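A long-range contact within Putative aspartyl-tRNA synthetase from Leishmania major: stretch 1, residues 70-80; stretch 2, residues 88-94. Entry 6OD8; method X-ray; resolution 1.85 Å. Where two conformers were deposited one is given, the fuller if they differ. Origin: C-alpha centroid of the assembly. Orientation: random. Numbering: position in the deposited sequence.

Stretch 1, residues 70-80: SRTHIPVSELS
Stretch 2 88-94: TVLIRAR

Stretch 2 is a β-strand throughout, Thr-88 to Arg-94. Stretch 1 comes alongside it in extended form from Arg-71 to Pro-75, then turns through a 3-10 segment that includes Val-76 to Glu-78. Both chains advance in the same sense through the register, but they pass at a slant and are close over only a short length: His-73 CA to Leu-90 CA is 5.3 Å and Ile-74 CA to Ile-91 CA is 5.2 Å.

One direct hydrogen bond joins the backbones, Ile-74 N to Leu-90 O at 2.8 Å and 163°. His-73 CA approaches the same Leu-90 O at 3.6 Å, a CA-H...O contact. Where the backbones diverge, two waters carry the link: one bridges Thr-72 O (2.7 Å) and Leu-90 N (2.9 Å), the other Val-76 N (3.3 Å) and Arg-92 O (2.7 Å).

Leu-90 (chi1 t, chi2 p) is the main bump, giving up 119 Å² of the 513 Å² buried in all. Its CD2 fits between Arg-71 (m, t, p) and His-73 (chi1 m, chi2 -101°), lying 3.7 Å from Arg-71 CZ, over one face of the guanidinium, and 3.6 Å from His-73 ND1, oblique to that ring. The flat guanidinium can cover a methyl while its edge remains free for polar partners. The cost falls on His-73, whose ND1 is buried without a partner.

An apolar cluster forms from Ile-74, Val-76 and Leu-79 against Val-89 (m), Ile-91 (chi1 m, chi2 144°) and Ala-93. Ile-74 (m, m) sets CG1 3.9 Å from Val-89 CB. Val-76 (t) sets CG2 over the notch between two neighbouring methyls, 3.6 Å from Ile-91 CG2 and 3.9 Å from Ala-93 CB; the small alanine makes a shallow seat. The turn, held by Glu-78 N to Pro-75 O (3.0 Å) and Leu-79 N to Val-76 O (3.2 Å), brings back Leu-79 (m, t), whose CD2 reaches Ile-91 CD1 at 3.8 Å.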

# COMPACT_ATOMS: atom_id res chain seq x y z
N SER A 70 21.39 -6.84 -25.98
CA SER A 70 22.07 -7.42 -27.13
C SER A 70 21.17 -8.32 -27.96
O SER A 70 21.48 -8.59 -29.12
CB SER A 70 23.31 -8.19 -26.68
OG SER A 70 22.94 -9.33 -25.93
N ARG A 71 20.05 -8.78 -27.40
CA ARG A 71 19.09 -9.62 -28.10
C ARG A 71 17.68 -9.19 -27.73
O ARG A 71 17.44 -8.63 -26.66
CB ARG A 71 19.26 -11.11 -27.73
CG ARG A 71 20.70 -11.58 -27.62
CD ARG A 71 20.80 -13.09 -27.52
NE ARG A 71 20.47 -13.72 -28.80
CZ ARG A 71 20.26 -15.02 -28.95
NH1 ARG A 71 19.95 -15.50 -30.15
NH2 ARG A 71 20.34 -15.84 -27.91
N THR A 72 16.73 -9.48 -28.61
CA THR A 72 15.32 -9.18 -28.36
C THR A 72 14.64 -10.46 -27.89
O THR A 72 14.50 -11.42 -28.66
CB THR A 72 14.64 -8.63 -29.62
OG1 THR A 72 15.26 -7.39 -30.00
CG2 THR A 72 13.17 -8.39 -29.36
N HIS A 73 14.23 -10.47 -26.62
CA HIS A 73 13.54 -11.61 -26.03
C HIS A 73 12.03 -11.39 -26.12
O HIS A 73 11.50 -10.44 -25.54
CB HIS A 73 14.02 -11.76 -24.58
CG HIS A 73 15.48 -11.44 -24.40
ND1 HIS A 73 16.44 -12.41 -24.29
CD2 HIS A 73 16.13 -10.25 -24.33
CE1 HIS A 73 17.63 -11.84 -24.15
NE2 HIS A 73 17.47 -10.53 -24.19
N ILE A 74 11.34 -12.26 -26.86
CA ILE A 74 9.89 -12.16 -27.05
C ILE A 74 9.21 -12.94 -25.92
O ILE A 74 9.48 -14.14 -25.77
CB ILE A 74 9.46 -12.72 -28.41
CG1 ILE A 74 10.25 -12.08 -29.56
CG2 ILE A 74 7.94 -12.58 -28.60
CD1 ILE A 74 10.05 -10.60 -29.71
N PRO A 75 8.33 -12.32 -25.14
CA PRO A 75 7.59 -13.09 -24.13
C PRO A 75 6.58 -14.04 -24.77
O PRO A 75 6.03 -13.78 -25.84
CB PRO A 75 6.89 -12.01 -23.29
CG PRO A 75 6.85 -10.82 -24.16
CD PRO A 75 8.04 -10.88 -25.07
N VAL A 76 6.34 -15.16 -24.09
CA VAL A 76 5.40 -16.15 -24.60
C VAL A 76 4.03 -15.52 -24.85
O VAL A 76 3.32 -15.92 -25.78
CB VAL A 76 5.30 -17.34 -23.61
CG1 VAL A 76 4.35 -18.39 -24.14
CG2 VAL A 76 6.68 -17.94 -23.39
N SER A 77 3.67 -14.50 -24.06
CA SER A 77 2.35 -13.88 -24.18
C SER A 77 2.13 -13.26 -25.56
O SER A 77 0.98 -13.15 -26.01
CB SER A 77 2.16 -12.83 -23.09
OG SER A 77 3.22 -11.88 -23.08
N GLU A 78 3.21 -12.87 -26.24
CA GLU A 78 3.12 -12.14 -27.50
C GLU A 78 3.11 -13.05 -28.73
O GLU A 78 2.98 -12.54 -29.85
CB GLU A 78 4.29 -11.15 -27.62
CG GLU A 78 4.23 -9.97 -26.65
CD GLU A 78 5.47 -9.06 -26.73
OE1 GLU A 78 6.35 -9.30 -27.59
OE2 GLU A 78 5.57 -8.11 -25.92
N LEU A 79 3.21 -14.37 -28.56
CA LEU A 79 3.49 -15.27 -29.68
C LEU A 79 2.35 -15.41 -30.67
O LEU A 79 2.57 -15.96 -31.76
CB LEU A 79 3.87 -16.65 -29.14
CG LEU A 79 5.27 -16.70 -28.54
CD1 LEU A 79 5.55 -18.07 -27.93
CD2 LEU A 79 6.26 -16.35 -29.63
N SER A 80 1.15 -14.94 -30.34
CA SER A 80 0.06 -15.03 -31.29
C SER A 80 -0.12 -13.75 -32.11
O SER A 80 -0.97 -13.73 -33.01
CB SER A 80 -1.24 -15.39 -30.57
OG SER A 80 -1.26 -16.79 -30.31
N THR A 88 11.52 -16.30 -36.99
CA THR A 88 12.27 -17.04 -35.99
C THR A 88 12.59 -16.08 -34.85
O THR A 88 13.19 -15.03 -35.09
CB THR A 88 13.56 -17.62 -36.57
OG1 THR A 88 13.24 -18.61 -37.56
CG2 THR A 88 14.37 -18.27 -35.47
N VAL A 89 12.19 -16.44 -33.62
CA VAL A 89 12.29 -15.53 -32.48
C VAL A 89 12.99 -16.21 -31.31
O VAL A 89 13.15 -17.43 -31.27
CB VAL A 89 10.91 -15.00 -32.03
CG1 VAL A 89 10.24 -14.21 -33.14
CG2 VAL A 89 10.04 -16.16 -31.61
N LEU A 90 13.38 -15.40 -30.34
CA LEU A 90 14.05 -15.85 -29.13
C LEU A 90 13.08 -15.73 -27.97
O LEU A 90 12.61 -14.64 -27.67
CB LEU A 90 15.30 -15.01 -28.85
CG LEU A 90 16.02 -15.31 -27.54
CD1 LEU A 90 16.63 -16.70 -27.58
CD2 LEU A 90 17.09 -14.25 -27.30
N ILE A 91 12.80 -16.85 -27.32
CA ILE A 91 11.85 -16.90 -26.21
C ILE A 91 12.55 -17.52 -25.01
O ILE A 91 13.33 -18.47 -25.14
CB ILE A 91 10.59 -17.71 -26.58
CG1 ILE A 91 9.98 -17.17 -27.89
CG2 ILE A 91 9.56 -17.64 -25.47
CD1 ILE A 91 9.39 -18.26 -28.76
N ARG A 92 12.26 -16.99 -23.82
CA ARG A 92 12.66 -17.61 -22.56
C ARG A 92 11.41 -18.14 -21.88
O ARG A 92 10.45 -17.40 -21.67
CB ARG A 92 13.38 -16.59 -21.67
CG ARG A 92 13.90 -17.18 -20.38
CD ARG A 92 14.86 -16.20 -19.73
NE ARG A 92 16.04 -16.00 -20.58
CZ ARG A 92 17.02 -15.13 -20.33
NH1 ARG A 92 16.94 -14.36 -19.24
NH2 ARG A 92 18.06 -15.02 -21.16
N ALA A 93 11.41 -19.43 -21.54
CA ALA A 93 10.19 -20.05 -21.03
C ALA A 93 10.52 -21.22 -20.12
O ALA A 93 11.63 -21.76 -20.13
CB ALA A 93 9.29 -20.53 -22.18
N ARG A 94 9.50 -21.63 -19.35
CA ARG A 94 9.50 -22.86 -18.58
C ARG A 94 9.19 -24.06 -19.45
O ARG A 94 8.32 -24.00 -20.33
CB ARG A 94 8.43 -22.79 -17.47
CG ARG A 94 8.74 -21.81 -16.38
CD ARG A 94 9.35 -22.51 -15.18
NE ARG A 94 9.45 -21.59 -14.04
CZ ARG A 94 10.32 -21.72 -13.05
NH1 ARG A 94 11.18 -22.74 -13.05
NH2 ARG A 94 10.32 -20.86 -12.05
O HOH W 1 13.41 -12.55 -30.90
O HOH W 2 8.37 -15.61 -21.57